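Local coordinates for fibrinogen binding protein (Staphylococcus aureus subsp. aureus Mu50, PDB 3DOA) that is named for fibrinogen binding but is probably an NFACT protein related to the RqcH-type factors of bacterial ribosome-associated quality control, at residues K124-L128 with G140-L144; N31-M36 with L47-P53; N134-E139 with V154-Y160. Residues are numbered along the deposited sequence.

The contacts belong to two antiparallel sheets that meet where F141 and L128 touch I34. Contact 2 is a regular hairpin pairing inside the four-stranded sheet, with backbone rungs and an apolar leucine, isoleucine and methionine face. Contacts 1 and 3 involve the last strands of the five-stranded sheet: contact 1 where strand 137-140 runs out beside strand 127-132, contact 3 where the returning loop pairs with the chain entering strand 137-140. Contact 1 touches I51 of contact 2 through S126, N127 and K142, and V154 of contact 3 through L144; it adds side-chain bonds from N127 and K142 to one backbone bond. Contact 3, farthest from the chain centre, is most surface-like, I137 packing on V154 and Y160.

Contact 1. Residues K124-L128 with G140-L144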
loop_
_atom_site.group_PDB
_atom_site.type_symbol
_atom_site.label_atom_id
_atom_site.label_comp_id
_atom_site.label_asym_id
_atom_site.label_seq_id
_atom_site.Cartn_x
_atom_site.Cartn_y
_atom_site.Cartn_z
ATOM N N LYS A 124 3.016 -12.973 -0.056
ATOM C CA LYS A 124 4.290 -13.624 -0.078
ATOM C C LYS A 124 5.076 -13.188 -1.274
ATOM O O LYS A 124 6.223 -13.542 -1.427
ATOM C CB LYS A 124 4.092 -15.116 -0.127
ATOM C CG LYS A 124 3.045 -15.538 -1.090
ATOM C CD LYS A 124 3.238 -16.969 -1.528
ATOM C CE LYS A 124 2.846 -17.141 -2.980
ATOM N NZ LYS A 124 1.803 -18.178 -3.205
ATOM N N HIS A 125 4.442 -12.421 -2.139
ATOM C CA HIS A 125 5.137 -11.799 -3.293
ATOM C C HIS A 125 5.512 -10.332 -3.039
ATOM O O HIS A 125 5.722 -9.500 -3.966
ATOM C CB HIS A 125 4.252 -11.885 -4.523
ATOM C CG HIS A 125 3.908 -13.284 -4.894
ATOM N ND1 HIS A 125 2.635 -13.806 -4.743
ATOM C CD2 HIS A 125 4.683 -14.291 -5.367
ATOM C CE1 HIS A 125 2.641 -15.068 -5.127
ATOM N NE2 HIS A 125 3.871 -15.386 -5.504
ATOM N N SER A 126 5.564 -10.010 -1.764
ATOM C CA SER A 126 6.025 -8.726 -1.357
ATOM C C SER A 126 7.542 -8.579 -1.609
ATOM O O SER A 126 8.323 -9.546 -1.423
ATOM C CB SER A 126 5.679 -8.534 0.096
ATOM O OG SER A 126 4.290 -8.436 0.195
ATOM N N ASN A 127 7.911 -7.373 -2.077
ATOM C CA ASN A 127 9.312 -6.986 -2.312
ATOM C C ASN A 127 9.518 -5.494 -2.040
ATOM O O ASN A 127 8.570 -4.656 -2.107
ATOM C CB ASN A 127 9.760 -7.332 -3.740
ATOM C CG ASN A 127 11.170 -7.909 -3.802
ATOM O OD1 ASN A 127 11.955 -7.808 -2.837
ATOM N ND2 ASN A 127 11.507 -8.506 -4.959
ATOM N N LEU A 128 10.755 -5.211 -1.648
ATOM C CA LEU A 128 11.263 -3.874 -1.517
ATOM C C LEU A 128 12.488 -3.775 -2.512
ATOM O O LEU A 128 13.400 -4.657 -2.552
ATOM C CB LEU A 128 11.640 -3.676 -0.072
ATOM C CG LEU A 128 12.114 -2.309 0.327
ATOM C CD1 LEU A 128 11.200 -1.234 -0.186
ATOM C CD2 LEU A 128 12.236 -2.286 1.774
ATOM N N GLY A 140 17.400 -5.576 -4.638
ATOM C CA GLY A 140 16.121 -6.164 -4.238
ATOM C C GLY A 140 16.171 -6.872 -2.892
ATOM O O GLY A 140 17.009 -7.772 -2.662
ATOM N N PHE A 141 15.262 -6.499 -1.990
ATOM C CA PHE A 141 15.210 -7.221 -0.751
ATOM C C PHE A 141 14.995 -8.690 -1.059
ATOM O O PHE A 141 15.423 -9.502 -0.323
ATOM C CB PHE A 141 14.118 -6.695 0.143
ATOM C CG PHE A 141 14.417 -6.799 1.651
ATOM C CD1 PHE A 141 15.427 -7.556 2.143
ATOM C CD2 PHE A 141 13.613 -6.112 2.565
ATOM C CE1 PHE A 141 15.644 -7.580 3.491
ATOM C CE2 PHE A 141 13.843 -6.145 3.899
ATOM C CZ PHE A 141 14.825 -6.869 4.376
ATOM N N LYS A 142 14.339 -9.021 -2.162
ATOM C CA LYS A 142 14.265 -10.391 -2.646
ATOM C C LYS A 142 14.556 -10.447 -4.146
ATOM O O LYS A 142 14.057 -9.626 -4.909
ATOM C CB LYS A 142 12.850 -10.951 -2.420
ATOM C CG LYS A 142 12.662 -12.080 -1.382
ATOM C CD LYS A 142 11.205 -12.087 -0.760
ATOM C CE LYS A 142 10.070 -12.492 -1.771
ATOM N NZ LYS A 142 8.681 -12.353 -1.214
ATOM N N HIS A 143 15.295 -11.470 -4.564
ATOM C CA HIS A 143 15.619 -11.693 -5.974
ATOM C C HIS A 143 14.699 -12.687 -6.705
ATOM O O HIS A 143 14.467 -13.773 -6.212
ATOM C CB HIS A 143 17.068 -12.209 -6.106
ATOM C CG HIS A 143 18.108 -11.162 -5.841
ATOM N ND1 HIS A 143 19.445 -11.364 -6.101
ATOM C CD2 HIS A 143 17.998 -9.899 -5.349
ATOM C CE1 HIS A 143 20.115 -10.281 -5.739
ATOM N NE2 HIS A 143 19.263 -9.377 -5.284
ATOM N N LEU A 144 14.241 -12.314 -7.902
ATOM C CA LEU A 144 13.597 -13.225 -8.838
ATOM C C LEU A 144 14.542 -13.545 -9.970
ATOM O O LEU A 144 14.805 -12.695 -10.818
ATOM C CB LEU A 144 12.358 -12.594 -9.449
ATOM C CG LEU A 144 11.137 -12.421 -8.570
ATOM C CD1 LEU A 144 11.546 -12.069 -7.157
ATOM C CD2 LEU A 144 10.243 -11.361 -9.216
#
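G140 is the last residue of its strand, and its CA lies 3.5 Å from L128 O in a CA-H...O contact. A CB here would run into K142 O, so the absent side chain suits the tight exit from the strand. F141 N then donates to L128 O (2.7 Å, nearly linear), an ordinary backbone bond between antiparallel neighbours. Its CB meets L128 CB at 3.9 Å and L128 sits at the ring edge, while the ring itself leads away to stack on F74 of helix 73-82. At K142 the strand has ended, and the carboxamide of N127 takes over the role of a peptide group: OD1 accepts from K142 N and ND2 donates to K142 O, both at 2.8 Å. Asparagine suits the place because it offers donor and acceptor side by side. The K142 side chain turns back along the other segment, its NZ donating to K124 O at 2.7 Å and to S126 O at 2.8 Å, so that one ammonium gathers two carbonyls of the turn before strand 127-132. L144 closes the contact, with its CD1 4.2 Å from N127 ND2. Backbone pairing thus passes into side-chain-to-backbone bonding at the end of the last two strands of a β-meander, the five-stranded antiparallel sheet, where the chain leaves the sheet.

Contact 2. Residues N31-M36 with L47-P53; sequences NDTILM and LLLSIHP
The apolar centre is one face of a β-hairpin, formed by I34, M36, L47 and L49. I34 CG2 and M36 CB each approach L49 CD1 to 4.0 Å, and M36 CB stands 4.4 Å from L47 CB. I34 is m,m, M36 t,t,m, L47 t,p and L49 m with chi2 near 105°; branched and flexible apolar chains fill a buried sheet face well. Strands 33-36 and 47-50 run antiparallel at 164°, axes 4.7 Å apart, phi/psi near -120/130. I34/L49 and M36/L47 are hydrogen-bonded pairs: I34 N to L49 O, L49 N to I34 O and M36 N to L47 O are 2.8 Å, L47 N to M36 O 3.1 Å. T33/S50 and L35/L48 are the non-hydrogen-bonded pairs, CA atoms 4.4 and 4.7 Å apart. Their side chains take the other face, where L35 CD1 lies 3.9 Å from L48 CB and T33 CG2 4.0 Å from L48 CG. Toward the polar edge, D32 (phi/psi -119/4) and I51 (-116/9) leave the extended form. I51 N donates to D32 O at 2.8 Å and S50 OG weakly at 3.4 Å, both resting on an oxygen whose position is less certain. D32 CB lies 3.7 Å from I51 CG2, and D32 OD2 approaches H52 ND1 to 3.6 Å; H52 stacks on F55. T33 OG1 is engaged by D30. The pair forms the middle of the four-stranded sheet: strand 22-30 flanks I34 and L35, strand 57-61 flanks L47 to L49, and helix 73-82 packs on I34 through F74 and on M36 through F78 and L82.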
loop_
_atom_site.group_PDB
_atom_site.type_symbol
_atom_site.label_atom_id
_atom_site.label_comp_id
_atom_site.label_asym_id
_atom_site.label_seq_id
_atom_site.Cartn_x
_atom_site.Cartn_y
_atom_site.Cartn_z
ATOM N N ASN A 31 14.786 -10.007 8.651
ATOM C CA ASN A 31 14.903 -10.264 7.223
ATOM C C ASN A 31 13.782 -9.779 6.384
ATOM O O ASN A 31 13.858 -9.886 5.177
ATOM C CB ASN A 31 15.013 -11.736 6.959
ATOM C CG ASN A 31 16.322 -12.276 7.375
ATOM O OD1 ASN A 31 16.422 -12.906 8.452
ATOM N ND2 ASN A 31 17.381 -11.995 6.558
ATOM N N ASP A 32 12.733 -9.266 7.009
ATOM C CA ASP A 32 11.505 -8.907 6.308
ATOM C C ASP A 32 11.197 -7.426 6.430
ATOM O O ASP A 32 10.174 -6.974 5.942
ATOM C CB ASP A 32 10.330 -9.722 6.877
ATOM C CG ASP A 32 10.419 -11.238 6.532
ATOM O OD1 ASP A 32 10.567 -11.588 5.323
ATOM O OD2 ASP A 32 10.323 -12.081 7.476
ATOM N N THR A 33 12.077 -6.654 7.055
ATOM C CA THR A 33 11.686 -5.334 7.454
ATOM C C THR A 33 12.761 -4.293 7.330
ATOM O O THR A 33 13.912 -4.489 7.781
ATOM C CB THR A 33 11.344 -5.338 8.898
ATOM O OG1 THR A 33 10.439 -6.412 9.157
ATOM C CG2 THR A 33 10.734 -4.002 9.268
ATOM N N ILE A 34 12.367 -3.170 6.745
ATOM C CA ILE A 34 13.199 -2.004 6.687
ATOM C C ILE A 34 12.516 -0.873 7.410
ATOM O O ILE A 34 11.342 -0.560 7.214
ATOM C CB ILE A 34 13.577 -1.605 5.230
ATOM C CG1 ILE A 34 14.710 -2.500 4.706
ATOM C CG2 ILE A 34 14.022 -0.177 5.123
ATOM C CD1 ILE A 34 15.956 -2.533 5.610
ATOM N N LEU A 35 13.327 -0.263 8.251
ATOM C CA LEU A 35 12.981 0.830 9.117
ATOM C C LEU A 35 13.746 2.010 8.584
ATOM O O LEU A 35 14.971 1.967 8.499
ATOM C CB LEU A 35 13.483 0.465 10.509
ATOM C CG LEU A 35 12.628 0.892 11.686
ATOM C CD1 LEU A 35 11.119 0.994 11.294
ATOM C CD2 LEU A 35 12.905 -0.083 12.855
ATOM N N MET A 36 13.066 3.056 8.167
ATOM C CA MET A 36 13.772 4.141 7.475
ATOM C C MET A 36 13.431 5.408 8.234
ATOM O O MET A 36 12.279 5.823 8.164
ATOM C CB MET A 36 13.347 4.159 6.003
ATOM C CG MET A 36 13.467 5.494 5.311
ATOM S SD MET A 36 13.182 5.530 3.457
ATOM C CE MET A 36 14.107 4.105 2.786
ATOM N N LEU A 47 9.584 5.148 9.515
ATOM C CA LEU A 47 8.792 4.599 8.416
ATOM C C LEU A 47 9.102 3.108 8.345
ATOM O O LEU A 47 10.253 2.718 8.163
ATOM C CB LEU A 47 9.218 5.277 7.116
ATOM C CG LEU A 47 8.320 5.069 5.926
ATOM C CD1 LEU A 47 6.928 5.572 6.233
ATOM C CD2 LEU A 47 8.872 5.854 4.803
ATOM N N LEU A 48 8.099 2.269 8.526
ATOM C CA LEU A 48 8.319 0.845 8.487
ATOM C C LEU A 48 7.771 0.311 7.201
ATOM O O LEU A 48 6.637 0.638 6.770
ATOM C CB LEU A 48 7.667 0.167 9.683
ATOM C CG LEU A 48 7.820 -1.361 9.854
ATOM C CD1 LEU A 48 7.770 -1.783 11.356
ATOM C CD2 LEU A 48 6.777 -2.078 9.061
ATOM N N LEU A 49 8.631 -0.486 6.586
ATOM C CA LEU A 49 8.382 -1.073 5.295
ATOM C C LEU A 49 8.596 -2.552 5.522
ATOM O O LEU A 49 9.722 -2.948 5.733
ATOM C CB LEU A 49 9.365 -0.524 4.242
ATOM C CG LEU A 49 9.406 0.994 3.876
ATOM C CD1 LEU A 49 10.606 1.722 4.466
ATOM C CD2 LEU A 49 9.462 1.230 2.381
ATOM N N SER A 50 7.529 -3.358 5.556
ATOM C CA SER A 50 7.646 -4.801 5.817
ATOM C C SER A 50 7.250 -5.508 4.589
ATOM O O SER A 50 6.336 -5.147 3.937
ATOM C CB SER A 50 6.749 -5.326 6.965
ATOM O OG SER A 50 7.251 -6.569 7.534
ATOM N N ILE A 51 7.938 -6.577 4.330
ATOM C CA ILE A 51 7.826 -7.328 3.106
ATOM C C ILE A 51 7.273 -8.697 3.564
ATOM O O ILE A 51 7.221 -9.650 2.790
ATOM C CB ILE A 51 9.289 -7.431 2.563
ATOM C CG1 ILE A 51 9.478 -8.014 1.180
ATOM C CG2 ILE A 51 10.175 -8.381 3.483
ATOM C CD1 ILE A 51 10.966 -8.815 1.139
ATOM N N HIS A 52 6.876 -8.788 4.842
ATOM C CA HIS A 52 6.564 -10.064 5.461
ATOM C C HIS A 52 5.355 -10.744 4.764
ATOM O O HIS A 52 4.353 -10.071 4.446
ATOM C CB HIS A 52 6.261 -9.815 6.919
ATOM C CG HIS A 52 5.937 -11.055 7.663
ATOM N ND1 HIS A 52 6.883 -11.755 8.379
ATOM C CD2 HIS A 52 4.797 -11.772 7.738
ATOM C CE1 HIS A 52 6.323 -12.831 8.903
ATOM N NE2 HIS A 52 5.058 -12.863 8.526
ATOM N N PRO A 53 5.447 -12.067 4.503
ATOM C CA PRO A 53 4.485 -12.783 3.645
ATOM C C PRO A 53 3.041 -12.682 4.115
ATOM O O PRO A 53 2.097 -12.648 3.305
ATOM C CB PRO A 53 4.967 -14.205 3.674
ATOM C CG PRO A 53 5.907 -14.282 4.789
ATOM C CD PRO A 53 6.495 -12.971 4.983
#

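Contact 3. Residues N134-E139 with V154-Y160; sequences NRKIIE and VMPGFNY
A single β-bridge joins the loop returning after strand 137-140 to the chain entering that strand, an outermost strand of the five-stranded antiparallel sheet. K136 and N159 are bridged, CA to CA 4.5 Å, by Y160 N to R135 O (2.9 Å) and I137 N to F158 O (2.6 Å). R135 has left-handed backbone angles (63/19), and K136 and I137 are extended. Farther on, I138 and E139 make a classic β bulge opposite L130; the CA atoms of I138 and P156 are 4.7 Å apart. The loop holds a turn, F158 N to M155 O 3.0 Å, with P156 (-57/-20) and G157 (-59/-32) at its corners; proline suits the first, its ring fixing phi. I137, m,t, points into the loop: its CD1 lies 4.1 Å from F158 CB and 4.2 Å from V154 CG1, its CG1 4.3 Å from Y160 CB. R135 NH2 comes within 3.7 Å of Y160 CD2 (Y160 chi1 t), though the R135 guanidinium is salt-bridged to E100 and Y160 OH bonds E120. P156 CG meets E139 OE1, bonded to H143, at 3.6 Å. Two backbone bonds and the apolar packing of I137 thus hold the loop, while the charges of R135 and E139 are engaged elsewhere.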
loop_
_atom_site.group_PDB
_atom_site.type_symbol
_atom_site.label_atom_id
_atom_site.label_comp_id
_atom_site.label_asym_id
_atom_site.label_seq_id
_atom_site.Cartn_x
_atom_site.Cartn_y
_atom_site.Cartn_z
ATOM N N ASN A 134 16.525 5.867 -14.304
ATOM C CA ASN A 134 16.117 5.062 -15.471
ATOM C C ASN A 134 15.465 3.676 -15.195
ATOM O O ASN A 134 15.326 2.875 -16.119
ATOM C CB ASN A 134 17.310 4.930 -16.372
ATOM C CG ASN A 134 17.932 6.292 -16.702
ATOM O OD1 ASN A 134 17.213 7.289 -16.871
ATOM N ND2 ASN A 134 19.271 6.343 -16.772
ATOM N N ARG A 135 15.048 3.424 -13.931
ATOM C CA ARG A 135 14.522 2.142 -13.476
ATOM C C ARG A 135 15.494 0.936 -13.536
ATOM O O ARG A 135 15.051 -0.197 -13.563
ATOM C CB ARG A 135 13.267 1.776 -14.284
ATOM C CG ARG A 135 12.283 2.931 -14.689
ATOM C CD ARG A 135 11.528 3.606 -13.537
ATOM N NE ARG A 135 10.389 2.807 -13.094
ATOM C CZ ARG A 135 9.744 2.945 -11.926
ATOM N NH1 ARG A 135 10.099 3.866 -11.042
ATOM N NH2 ARG A 135 8.757 2.122 -11.628
ATOM N N LYS A 136 16.804 1.159 -13.607
ATOM C CA LYS A 136 17.781 0.055 -13.524
ATOM C C LYS A 136 17.652 -0.354 -12.050
ATOM O O LYS A 136 17.651 0.509 -11.162
ATOM C CB LYS A 136 19.212 0.536 -13.872
ATOM C CG LYS A 136 20.282 -0.476 -14.572
ATOM C CD LYS A 136 21.836 0.057 -14.482
ATOM C CE LYS A 136 22.959 -0.865 -15.194
ATOM N NZ LYS A 136 24.359 -1.153 -14.532
ATOM N N ILE A 137 17.466 -1.642 -11.778
ATOM C CA ILE A 137 17.317 -2.109 -10.388
ATOM C C ILE A 137 18.672 -2.031 -9.743
ATOM O O ILE A 137 19.566 -2.662 -10.219
ATOM C CB ILE A 137 16.956 -3.608 -10.280
ATOM C CG1 ILE A 137 15.550 -3.899 -10.794
ATOM C CG2 ILE A 137 17.156 -4.099 -8.795
ATOM C CD1 ILE A 137 15.382 -5.383 -11.020
ATOM N N ILE A 138 18.835 -1.296 -8.666
ATOM C CA ILE A 138 20.101 -1.325 -7.941
ATOM C C ILE A 138 20.146 -2.550 -7.047
ATOM O O ILE A 138 21.107 -3.298 -7.072
ATOM C CB ILE A 138 20.314 -0.020 -7.116
ATOM C CG1 ILE A 138 20.530 1.134 -8.108
ATOM C CG2 ILE A 138 21.437 -0.192 -6.071
ATOM C CD1 ILE A 138 20.092 2.391 -7.636
ATOM N N GLU A 139 19.087 -2.775 -6.257
ATOM C CA GLU A 139 19.024 -3.980 -5.351
ATOM C C GLU A 139 17.583 -4.308 -5.019
ATOM O O GLU A 139 16.688 -3.456 -5.155
ATOM C CB GLU A 139 19.872 -3.784 -4.063
ATOM C CG GLU A 139 20.248 -4.996 -3.198
ATOM C CD GLU A 139 20.586 -6.288 -3.937
ATOM O OE1 GLU A 139 19.756 -6.786 -4.731
ATOM O OE2 GLU A 139 21.664 -6.869 -3.672
ATOM N N VAL A 154 14.319 -9.856 -11.086
ATOM C CA VAL A 154 14.497 -8.810 -10.099
ATOM C C VAL A 154 15.855 -9.083 -9.518
ATOM O O VAL A 154 16.000 -9.663 -8.433
ATOM C CB VAL A 154 13.327 -8.705 -9.081
ATOM C CG1 VAL A 154 13.691 -7.716 -7.906
ATOM C CG2 VAL A 154 12.037 -8.264 -9.844
ATOM N N MET A 155 16.853 -8.720 -10.336
ATOM C CA MET A 155 18.262 -8.731 -9.935
ATOM C C MET A 155 18.851 -7.346 -10.306
ATOM O O MET A 155 18.255 -6.633 -11.159
ATOM C CB MET A 155 18.995 -9.907 -10.582
ATOM C CG MET A 155 18.319 -11.259 -10.372
ATOM S SD MET A 155 19.371 -12.670 -10.781
ATOM C CE MET A 155 19.912 -13.042 -9.111
ATOM N N PRO A 156 19.968 -6.943 -9.644
ATOM C CA PRO A 156 20.631 -5.645 -9.809
ATOM C C PRO A 156 21.078 -5.272 -11.246
ATOM O O PRO A 156 21.301 -4.083 -11.578
ATOM C CB PRO A 156 21.872 -5.773 -8.899
ATOM C CG PRO A 156 21.466 -6.666 -7.878
ATOM C CD PRO A 156 20.708 -7.740 -8.655
ATOM N N GLY A 157 21.220 -6.213 -12.135
ATOM C CA GLY A 157 21.306 -5.701 -13.496
ATOM C C GLY A 157 20.148 -4.866 -14.107
ATOM O O GLY A 157 20.363 -4.014 -14.945
ATOM N N PHE A 158 18.918 -5.140 -13.725
ATOM C CA PHE A 158 17.871 -5.211 -14.728
ATOM C C PHE A 158 16.909 -4.120 -14.578
ATOM O O PHE A 158 16.870 -3.484 -13.541
ATOM C CB PHE A 158 17.124 -6.506 -14.520
ATOM C CG PHE A 158 17.919 -7.678 -14.848
ATOM C CD1 PHE A 158 17.664 -8.400 -16.010
ATOM C CD2 PHE A 158 18.971 -8.068 -14.032
ATOM C CE1 PHE A 158 18.471 -9.513 -16.364
ATOM C CE2 PHE A 158 19.763 -9.178 -14.369
ATOM C CZ PHE A 158 19.505 -9.891 -15.536
ATOM N N ASN A 159 16.058 -3.950 -15.574
ATOM C CA ASN A 159 15.008 -2.927 -15.480
ATOM C C ASN A 159 13.814 -3.377 -14.714
ATOM O O ASN A 159 13.257 -4.385 -15.040
ATOM C CB ASN A 159 14.531 -2.516 -16.869
ATOM C CG ASN A 159 15.642 -1.895 -17.700
ATOM O OD1 ASN A 159 16.517 -1.154 -17.173
ATOM N ND2 ASN A 159 15.631 -2.193 -18.994
ATOM N N TYR A 160 13.397 -2.621 -13.719
ATOM C CA TYR A 160 12.134 -2.935 -13.039
ATOM C C TYR A 160 10.950 -2.886 -13.966
ATOM O O TYR A 160 10.703 -1.881 -14.628
ATOM C CB TYR A 160 11.842 -1.966 -11.936
ATOM C CG TYR A 160 10.496 -2.131 -11.225
ATOM C CD1 TYR A 160 10.410 -2.777 -9.999
ATOM C CD2 TYR A 160 9.346 -1.545 -11.708
ATOM C CE1 TYR A 160 9.229 -2.887 -9.315
ATOM C CE2 TYR A 160 8.140 -1.647 -11.016
ATOM C CZ TYR A 160 8.089 -2.324 -9.817
ATOM O OH TYR A 160 6.925 -2.400 -9.101
#